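Local coordinates for leucine-rich repeat protein TpLRR (Treponema pallidum, PDB 6MLX) that is of unknown function but is a secreted, probably periplasmic protein with a BspA-type leucine-rich repeat fold, at residues F11-T16 with Q39-P44. Residues are numbered along the deposited sequence; the frame is centred on the assembly and turned at random.
Sequences FQYGLT and QIDGLP
Tyr-13 and Leu-15 of strand 11-15 lie beside Ile-40 and Leu-43 of a beta hairpin with a two-residue loop; Tyr-13 CA is 9.2 Å from Ile-40 CA and Leu-15 CA 9.0 Å from Leu-43 CA, too far for strand pairing, so side chains alone make the contact. It lies at the N-terminal end of the leucine-rich repeat solenoid, where strand 22-27 pairs with both strand 11-15 and strand 43-48, and Ile-22 touches Tyr-13, Leu-15 and Ile-40. Ile-40 and Leu-43 form a hydrogen-bonded antiparallel pair, joined by both backbone bonds, around a type I' turn. This turn demands positive phi at Asp-41 and Gly-42; glycine adopts it readily, and aspartate tolerates it better than most residues. Gly-42 N also donates to Gln-39 OE1 at 2.8 Å. Beta-branched Ile-40 suits its strand position and presents two methyls to the tyrosine. CD1 sits over one ring face, 3.8 Å from the Tyr-13 centroid, in a CH-pi contact displaced to the CD2 side, while CG2 lies near CZ. Tyr-13 has its CG between backbone N and carbonyl carbon (chi1 57°), which brings the ring across the isoleucine and places its OH 4.2 Å from Asp-41 OD2, beyond hydrogen-bonding distance. Leucine's branched end can offer a methyl to an apolar partner: Leu-15 reaches the hairpin with its tip, CD2 lying 3.6 Å from Leu-43 CD1.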
loop_
_atom_site.group_PDB
_atom_site.type_symbol
_atom_site.label_atom_id
_atom_site.label_comp_id
_atom_site.label_asym_id
_atom_site.label_seq_id
_atom_site.Cartn_x
_atom_site.Cartn_y
_atom_site.Cartn_z
ATOM N N PHE A 11 -16.732 -12.049 10.756
ATOM C CA PHE A 11 -15.408 -11.660 11.245
ATOM C C PHE A 11 -15.141 -12.191 12.647
ATOM O O PHE A 11 -16.030 -12.198 13.502
ATOM C CB PHE A 11 -15.230 -10.130 11.293
ATOM C CG PHE A 11 -15.570 -9.453 10.022
ATOM C CD1 PHE A 11 -14.621 -9.307 9.025
ATOM C CD2 PHE A 11 -16.861 -8.990 9.801
ATOM C CE1 PHE A 11 -14.945 -8.698 7.836
ATOM C CE2 PHE A 11 -17.198 -8.382 8.616
ATOM C CZ PHE A 11 -16.232 -8.229 7.630
ATOM N N GLN A 12 -13.896 -12.610 12.874
ATOM C CA GLN A 12 -13.328 -12.717 14.205
ATOM C C GLN A 12 -12.612 -11.414 14.534
ATOM O O GLN A 12 -11.960 -10.813 13.665
ATOM C CB GLN A 12 -12.351 -13.892 14.288
ATOM C CG GLN A 12 -12.981 -15.205 13.874
ATOM C CD GLN A 12 -12.069 -16.394 14.056
ATOM O OE1 GLN A 12 -10.847 -16.260 14.198
ATOM N NE2 GLN A 12 -12.664 -17.579 14.063
ATOM N N TYR A 13 -12.720 -10.999 15.799
ATOM C CA TYR A 13 -12.226 -9.702 16.246
ATOM C C TYR A 13 -11.858 -9.760 17.717
ATOM O O TYR A 13 -12.306 -10.638 18.462
ATOM C CB TYR A 13 -13.270 -8.590 16.049
ATOM C CG TYR A 13 -14.583 -8.862 16.752
ATOM C CD1 TYR A 13 -14.819 -8.411 18.045
ATOM C CD2 TYR A 13 -15.586 -9.573 16.115
ATOM C CE1 TYR A 13 -16.036 -8.673 18.686
ATOM C CE2 TYR A 13 -16.790 -9.835 16.738
ATOM C CZ TYR A 13 -17.010 -9.385 18.025
ATOM O OH TYR A 13 -18.219 -9.660 18.630
ATOM N N GLY A 14 -11.033 -8.792 18.125
ATOM C CA GLY A 14 -10.757 -8.550 19.524
ATOM C C GLY A 14 -10.991 -7.092 19.879
ATOM O O GLY A 14 -11.380 -6.275 19.036
ATOM N N LEU A 15 -10.771 -6.794 21.156
ATOM C CA LEU A 15 -10.773 -5.425 21.642
ATOM C C LEU A 15 -9.383 -4.822 21.479
ATOM O O LEU A 15 -8.364 -5.529 21.474
ATOM C CB LEU A 15 -11.198 -5.349 23.118
ATOM C CG LEU A 15 -12.686 -5.213 23.471
ATOM C CD1 LEU A 15 -12.891 -4.785 24.928
ATOM C CD2 LEU A 15 -13.388 -4.228 22.545
ATOM N N THR A 16 -9.354 -3.499 21.316
ATOM C CA THR A 16 -8.112 -2.755 21.385
ATOM C C THR A 16 -7.674 -2.605 22.850
ATOM O O THR A 16 -8.509 -2.673 23.760
ATOM C CB THR A 16 -8.306 -1.388 20.747
ATOM O OG1 THR A 16 -7.029 -0.752 20.576
ATOM C CG2 THR A 16 -9.208 -0.506 21.623
ATOM N N GLN A 39 -18.546 -0.244 12.973
ATOM C CA GLN A 39 -18.615 -0.528 14.400
ATOM C C GLN A 39 -19.073 -1.969 14.625
ATOM O O GLN A 39 -19.773 -2.556 13.790
ATOM C CB GLN A 39 -19.559 0.461 15.122
ATOM C CG GLN A 39 -20.992 0.484 14.605
ATOM C CD GLN A 39 -21.855 -0.623 15.209
ATOM O OE1 GLN A 39 -21.578 -1.110 16.308
ATOM N NE2 GLN A 39 -22.901 -1.030 14.483
ATOM N N ILE A 40 -18.660 -2.539 15.754
ATOM C CA ILE A 40 -19.224 -3.790 16.249
ATOM C C ILE A 40 -19.737 -3.546 17.657
ATOM O O ILE A 40 -18.974 -3.127 18.538
ATOM C CB ILE A 40 -18.218 -4.950 16.238
ATOM C CG1 ILE A 40 -18.064 -5.497 14.823
ATOM C CG2 ILE A 40 -18.694 -6.083 17.154
ATOM C CD1 ILE A 40 -17.238 -6.751 14.767
ATOM N N ASP A 41 -21.027 -3.809 17.865
ATOM C CA ASP A 41 -21.687 -3.653 19.159
ATOM C C ASP A 41 -21.293 -2.341 19.829
ATOM O O ASP A 41 -20.857 -2.295 20.978
ATOM C CB ASP A 41 -21.410 -4.870 20.039
ATOM C CG ASP A 41 -22.132 -6.093 19.522
ATOM O OD1 ASP A 41 -23.352 -5.976 19.248
ATOM O OD2 ASP A 41 -21.488 -7.148 19.322
ATOM N N GLY A 42 -21.451 -1.258 19.070
ATOM C CA GLY A 42 -21.220 0.070 19.581
ATOM C C GLY A 42 -19.773 0.455 19.740
ATOM O O GLY A 42 -19.495 1.519 20.300
ATOM N N LEU A 43 -18.835 -0.373 19.289
ATOM C CA LEU A 43 -17.465 0.125 19.297
ATOM C C LEU A 43 -16.958 0.301 17.871
ATOM O O LEU A 43 -17.303 -0.498 16.990
ATOM C CB LEU A 43 -16.524 -0.804 20.060
ATOM C CG LEU A 43 -16.691 -0.662 21.568
ATOM C CD1 LEU A 43 -15.536 -1.335 22.309
ATOM C CD2 LEU A 43 -16.832 0.820 21.956
ATOM N N PRO A 44 -16.161 1.340 17.607
ATOM C CA PRO A 44 -15.665 1.561 16.246
ATOM C C PRO A 44 -14.593 0.546 15.863
ATOM O O PRO A 44 -13.792 0.100 16.694
ATOM C CB PRO A 44 -15.083 2.976 16.318
ATOM C CG PRO A 44 -14.616 3.089 17.740
ATOM C CD PRO A 44 -15.697 2.388 18.534
#